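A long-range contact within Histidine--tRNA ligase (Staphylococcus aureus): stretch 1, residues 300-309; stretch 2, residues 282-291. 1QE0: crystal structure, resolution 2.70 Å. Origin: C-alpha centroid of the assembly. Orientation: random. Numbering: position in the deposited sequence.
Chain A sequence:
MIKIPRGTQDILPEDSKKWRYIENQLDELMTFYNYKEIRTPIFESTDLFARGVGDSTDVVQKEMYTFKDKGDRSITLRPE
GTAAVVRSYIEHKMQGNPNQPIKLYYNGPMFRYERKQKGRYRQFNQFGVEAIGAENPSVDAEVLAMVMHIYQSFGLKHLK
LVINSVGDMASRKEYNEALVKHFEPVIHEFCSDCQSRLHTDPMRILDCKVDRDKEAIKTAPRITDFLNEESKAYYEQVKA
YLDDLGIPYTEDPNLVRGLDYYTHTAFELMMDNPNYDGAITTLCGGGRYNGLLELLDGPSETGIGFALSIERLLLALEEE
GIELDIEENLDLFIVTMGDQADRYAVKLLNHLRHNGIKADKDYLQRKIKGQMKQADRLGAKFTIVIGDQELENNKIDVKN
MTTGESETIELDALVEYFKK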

ATOM      1  N   SER A 300     -23.122   3.794  19.246  1.00 36.16           N
ATOM      2  CA  SER A 300     -24.106   3.239  18.322  1.00 37.11           C
ATOM      3  C   SER A 300     -23.959   3.843  16.937  1.00 39.15           C
ATOM      4  O   SER A 300     -24.946   3.948  16.199  1.00 46.73           O
ATOM      5  CB  SER A 300     -25.524   3.473  18.821  1.00 34.71           C
ATOM      6  OG  SER A 300     -25.699   2.891  20.084  1.00 39.68           O
ATOM      7  N   GLU A 301     -22.745   4.248  16.579  1.00 32.80           N
ATOM      8  CA  GLU A 301     -22.520   4.826  15.274  1.00 29.40           C
ATOM      9  C   GLU A 301     -23.006   3.951  14.138  1.00 27.68           C
ATOM     10  O   GLU A 301     -23.023   2.721  14.241  1.00 29.57           O
ATOM     11  CB  GLU A 301     -21.048   5.090  15.058  1.00 33.69           C
ATOM     12  CG  GLU A 301     -20.468   6.082  16.005  1.00 38.94           C
ATOM     13  CD  GLU A 301     -21.125   7.425  15.908  1.00 40.36           C
ATOM     14  OE1 GLU A 301     -21.728   7.706  14.848  1.00 38.78           O
ATOM     15  OE2 GLU A 301     -21.022   8.194  16.899  1.00 45.62           O
ATOM     16  N   THR A 302     -23.463   4.621  13.084  1.00 28.25           N
ATOM     17  CA  THR A 302     -23.932   3.994  11.854  1.00 24.64           C
ATOM     18  C   THR A 302     -22.712   3.991  10.945  1.00 22.72           C
ATOM     19  O   THR A 302     -21.764   4.728  11.192  1.00 19.07           O
ATOM     20  CB  THR A 302     -25.073   4.815  11.183  1.00 22.75           C
ATOM     21  OG1 THR A 302     -25.012   6.199  11.583  1.00 17.32           O
ATOM     22  CG2 THR A 302     -26.402   4.256  11.563  1.00 25.16           C
ATOM     23  N   GLY A 303     -22.730   3.184   9.895  1.00 24.35           N
ATOM     24  CA  GLY A 303     -21.586   3.145   9.004  1.00 24.10           C
ATOM     25  C   GLY A 303     -21.794   2.284   7.775  1.00 20.70           C
ATOM     26  O   GLY A 303     -22.679   1.420   7.752  1.00 22.30           O
ATOM     27  N   ILE A 304     -20.972   2.520   6.757  1.00 13.88           N
ATOM     28  CA  ILE A 304     -21.030   1.789   5.503  1.00  6.89           C
ATOM     29  C   ILE A 304     -19.602   1.578   5.061  1.00  5.49           C
ATOM     30  O   ILE A 304     -18.731   2.420   5.300  1.00  3.41           O
ATOM     31  CB  ILE A 304     -21.780   2.609   4.384  1.00  6.66           C
ATOM     32  CG1 ILE A 304     -21.907   1.807   3.081  1.00  2.51           C
ATOM     33  CG2 ILE A 304     -21.086   3.923   4.130  1.00  2.00           C
ATOM     34  CD1 ILE A 304     -22.566   2.555   1.984  1.00  2.00           C
ATOM     35  N   GLY A 305     -19.371   0.466   4.390  1.00  4.03           N
ATOM     36  CA  GLY A 305     -18.048   0.186   3.881  1.00  5.22           C
ATOM     37  C   GLY A 305     -18.128  -0.935   2.879  1.00  4.11           C
ATOM     38  O   GLY A 305     -19.222  -1.450   2.614  1.00  4.98           O
ATOM     39  N   PHE A 306     -16.984  -1.309   2.341  1.00  2.00           N
ATOM     40  CA  PHE A 306     -16.902  -2.382   1.390  1.00  3.75           C
ATOM     41  C   PHE A 306     -15.482  -2.890   1.479  1.00 11.45           C
ATOM     42  O   PHE A 306     -14.676  -2.301   2.207  1.00 16.56           O
ATOM     43  CB  PHE A 306     -17.241  -1.909  -0.032  1.00  2.89           C
ATOM     44  CG  PHE A 306     -16.311  -0.852  -0.605  1.00  2.00           C
ATOM     45  CD1 PHE A 306     -15.123  -1.201  -1.203  1.00  6.09           C
ATOM     46  CD2 PHE A 306     -16.688   0.463  -0.652  1.00  2.39           C
ATOM     47  CE1 PHE A 306     -14.337  -0.258  -1.838  1.00  9.25           C
ATOM     48  CE2 PHE A 306     -15.910   1.415  -1.286  1.00  2.79           C
ATOM     49  CZ  PHE A 306     -14.749   1.061  -1.875  1.00 10.14           C
ATOM     50  N   ALA A 307     -15.192  -4.006   0.808  1.00 12.40           N
ATOM     51  CA  ALA A 307     -13.855  -4.599   0.784  1.00  8.55           C
ATOM     52  C   ALA A 307     -13.704  -5.118  -0.604  1.00  7.89           C
ATOM     53  O   ALA A 307     -14.670  -5.529  -1.206  1.00  8.92           O
ATOM     54  CB  ALA A 307     -13.731  -5.710   1.755  1.00  8.37           C
ATOM     55  N   LEU A 308     -12.469  -5.293  -1.019  1.00  7.28           N
ATOM     56  CA  LEU A 308     -12.179  -5.666  -2.372  1.00  3.39           C
ATOM     57  C   LEU A 308     -10.833  -6.343  -2.321  1.00  8.85           C
ATOM     58  O   LEU A 308     -10.028  -6.042  -1.438  1.00 15.13           O
ATOM     59  CB  LEU A 308     -12.140  -4.341  -3.129  1.00  2.76           C
ATOM     60  CG  LEU A 308     -11.318  -3.820  -4.302  1.00  6.06           C
ATOM     61  CD1 LEU A 308     -11.766  -2.406  -4.484  1.00  6.66           C
ATOM     62  CD2 LEU A 308      -9.821  -3.824  -4.077  1.00  4.59           C
ATOM     63  N   SER A 309     -10.610  -7.303  -3.210  1.00 12.48           N
ATOM     64  CA  SER A 309      -9.349  -8.048  -3.263  1.00 10.25           C
ATOM     65  C   SER A 309      -8.509  -7.551  -4.400  1.00  7.77           C
ATOM     66  O   SER A 309      -9.000  -7.486  -5.533  1.00  9.16           O
ATOM     67  CB  SER A 309      -9.631  -9.533  -3.483  1.00 13.87           C
ATOM     68  OG  SER A 309      -8.473 -10.232  -3.900  1.00 18.96           O
TER
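Stretch 2 282-291: TLCGGGRYNG

Stretch 2 lies alongside stretch 1 as an extended strand running in the opposite sense. The N-to-C directions of strands 302-309 and 282-290 differ by 162°, their axes approach to 4.5 Å, and the two stretches together bury 703 Å² of surface. The register places Arg288 beside Ile304 and Gly286 beside Phe306, with CA-CA distances of 3.9 Å in both pairs; Cys284 lies beside Leu308 and Asn290 beside Thr302.

The backbone N and O atoms of alternate residues pair across the strands in three reciprocal sets. Between Gly303 and Tyr289, Tyr289 N donates to Gly303 O at 2.6 Å and Gly303 N donates to Tyr289 O at 3.2 Å. Two residues further along, Gly287 N reaches Gly305 O at 2.9 Å, while Gly305 N returns a bond to Gly287 O at 3.2 Å. In the last pair Ala307 N binds Gly285 O at 3.1 Å, but the reciprocal bond from Gly285 N to Ala307 O is weak, at 3.5 Å. In the intervening non-hydrogen-bonded pairs, three CA groups make CA-H...O contacts with these acceptors: Arg288 CA lies 3.0 Å from Gly303 O, Gly286 CA 3.3 Å from Gly305 O, and Ile304 CA 3.4 Å from Gly287 O.

At two positions there is no room for a side chain. An ideal CB on Gly286 would fall 2.2 Å from Gly305 O and 2.6 Å from Phe306 CA, and one on Gly303 would fall 2.7 Å from Tyr289 CZ. The space beside Gly303 is taken by the Tyr289 ring, whose chi1 is p; Gly303 CA sits over its face, 4.0 Å from the ring centroid, in a CH-pi contact. Tyr289 OH is hydrogen-bonded elsewhere in the structure.

Thr302, Ile304, Phe306 and Leu308 share the other face with Cys284, Arg288 and Asn290. The end of the Arg288 side chain comes nearer to stretch 1, placing one face of its guanidinium over Gly303 C and Ile304 CB, with Thr302 CB near its plane, 3.7 Å from Arg288 NH2. The group packs here without bonding to stretch 1: Arg288 NH2 is 3.3 Å from Gly303 N, but both are donors, and Arg288 NH1 is satisfied elsewhere. Asn290 OD1 comes to 3.0 Å from the methyl carbon Thr302 CG2, a tight contact that supplies no donor. At the other end, Cys284 SG lies 3.6 Å from Phe306 CD1 and approaches the aromatic ring obliquely, while Cys284 CB packs 4.3 Å from Leu308 CB.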

ATOM      1  N   THR A 282     -17.793 -11.797  -8.449  1.00 21.55           N
ATOM      2  CA  THR A 282     -18.066 -10.656  -7.621  1.00 19.72           C
ATOM      3  C   THR A 282     -16.703 -10.038  -7.426  1.00 18.94           C
ATOM      4  O   THR A 282     -15.779 -10.688  -6.945  1.00 16.87           O
ATOM      5  CB  THR A 282     -18.553 -11.096  -6.278  1.00 18.44           C
ATOM      6  OG1 THR A 282     -19.537 -12.111  -6.464  1.00 26.00           O
ATOM      7  CG2 THR A 282     -19.145  -9.938  -5.536  1.00 16.63           C
ATOM      8  N   LEU A 283     -16.562  -8.807  -7.877  1.00 18.10           N
ATOM      9  CA  LEU A 283     -15.309  -8.103  -7.742  1.00 17.89           C
ATOM     10  C   LEU A 283     -15.177  -7.459  -6.331  1.00 18.82           C
ATOM     11  O   LEU A 283     -14.138  -7.575  -5.659  1.00 16.02           O
ATOM     12  CB  LEU A 283     -15.263  -7.037  -8.839  1.00 16.24           C
ATOM     13  CG  LEU A 283     -14.314  -7.227 -10.011  1.00 13.09           C
ATOM     14  CD1 LEU A 283     -14.113  -8.675 -10.285  1.00 15.57           C
ATOM     15  CD2 LEU A 283     -14.861  -6.520 -11.213  1.00 14.45           C
ATOM     16  N   CYS A 284     -16.271  -6.837  -5.883  1.00 18.43           N
ATOM     17  CA  CYS A 284     -16.338  -6.125  -4.617  1.00 15.04           C
ATOM     18  C   CYS A 284     -17.704  -6.254  -3.965  1.00 15.21           C
ATOM     19  O   CYS A 284     -18.686  -6.554  -4.629  1.00 20.74           O
ATOM     20  CB  CYS A 284     -16.075  -4.658  -4.894  1.00 17.59           C
ATOM     21  SG  CYS A 284     -16.407  -3.612  -3.520  1.00 24.89           S
ATOM     22  N   GLY A 285     -17.777  -5.962  -2.674  1.00 18.49           N
ATOM     23  CA  GLY A 285     -19.040  -6.044  -1.942  1.00 17.68           C
ATOM     24  C   GLY A 285     -19.049  -5.273  -0.618  1.00 16.18           C
ATOM     25  O   GLY A 285     -17.990  -5.021  -0.026  1.00 14.72           O
ATOM     26  N   GLY A 286     -20.239  -4.907  -0.139  1.00 14.62           N
ATOM     27  CA  GLY A 286     -20.338  -4.166   1.105  1.00 11.13           C
ATOM     28  C   GLY A 286     -21.730  -3.648   1.405  1.00  9.41           C
ATOM     29  O   GLY A 286     -22.695  -4.114   0.821  1.00  4.49           O
ATOM     30  N   GLY A 287     -21.831  -2.686   2.325  1.00 17.31           N
ATOM     31  CA  GLY A 287     -23.124  -2.114   2.725  1.00 17.68           C
ATOM     32  C   GLY A 287     -23.111  -1.399   4.079  1.00 18.40           C
ATOM     33  O   GLY A 287     -22.049  -1.336   4.718  1.00 22.46           O
ATOM     34  N   ARG A 288     -24.255  -0.863   4.527  1.00 17.92           N
ATOM     35  CA  ARG A 288     -24.347  -0.148   5.825  1.00 14.83           C
ATOM     36  C   ARG A 288     -24.505  -1.113   6.976  1.00 16.27           C
ATOM     37  O   ARG A 288     -24.904  -2.263   6.791  1.00 19.88           O
ATOM     38  CB  ARG A 288     -25.561   0.785   5.913  1.00  8.36           C
ATOM     39  CG  ARG A 288     -25.599   1.941   4.952  1.00 15.11           C
ATOM     40  CD  ARG A 288     -26.443   3.096   5.487  1.00 14.63           C
ATOM     41  NE  ARG A 288     -25.775   3.710   6.621  1.00 15.87           N
ATOM     42  CZ  ARG A 288     -24.955   4.753   6.550  1.00 13.91           C
ATOM     43  NH1 ARG A 288     -24.704   5.357   5.408  1.00 10.59           N
ATOM     44  NH2 ARG A 288     -24.237   5.066   7.604  1.00 19.89           N
ATOM     45  N   TYR A 289     -24.308  -0.605   8.181  1.00 16.73           N
ATOM     46  CA  TYR A 289     -24.462  -1.416   9.361  1.00 18.03           C
ATOM     47  C   TYR A 289     -24.834  -0.560  10.574  1.00 22.71           C
ATOM     48  O   TYR A 289     -24.541   0.636  10.604  1.00 23.83           O
ATOM     49  CB  TYR A 289     -23.175  -2.209   9.628  1.00 15.69           C
ATOM     50  CG  TYR A 289     -21.879  -1.409   9.580  1.00 20.06           C
ATOM     51  CD1 TYR A 289     -21.398  -0.732  10.696  1.00 23.63           C
ATOM     52  CD2 TYR A 289     -21.138  -1.326   8.406  1.00 19.03           C
ATOM     53  CE1 TYR A 289     -20.218   0.008  10.635  1.00 21.65           C
ATOM     54  CE2 TYR A 289     -19.962  -0.595   8.339  1.00 18.99           C
ATOM     55  CZ  TYR A 289     -19.511   0.068   9.450  1.00 20.63           C
ATOM     56  OH  TYR A 289     -18.354   0.803   9.361  1.00 21.95           O
ATOM     57  N   ASN A 290     -25.657  -1.101  11.467  1.00 25.00           N
ATOM     58  CA  ASN A 290     -25.943  -0.411  12.723  1.00 27.30           C
ATOM     59  C   ASN A 290     -26.039  -1.467  13.803  1.00 25.02           C
ATOM     60  O   ASN A 290     -27.036  -2.149  13.928  1.00 24.92           O
ATOM     61  CB  ASN A 290     -27.189   0.477  12.722  1.00 35.08           C
ATOM     62  CG  ASN A 290     -27.268   1.368  13.998  1.00 44.95           C
ATOM     63  OD1 ASN A 290     -27.262   2.603  13.918  1.00 49.56           O
ATOM     64  ND2 ASN A 290     -27.293   0.733  15.178  1.00 46.76           N
ATOM     65  N   GLY A 291     -24.973  -1.586  14.580  1.00 25.87           N
ATOM     66  CA  GLY A 291     -24.907  -2.576  15.632  1.00 27.36           C
ATOM     67  C   GLY A 291     -23.522  -3.201  15.711  1.00 29.61           C
ATOM     68  O   GLY A 291     -23.202  -3.854  16.698  1.00 33.61           O
TER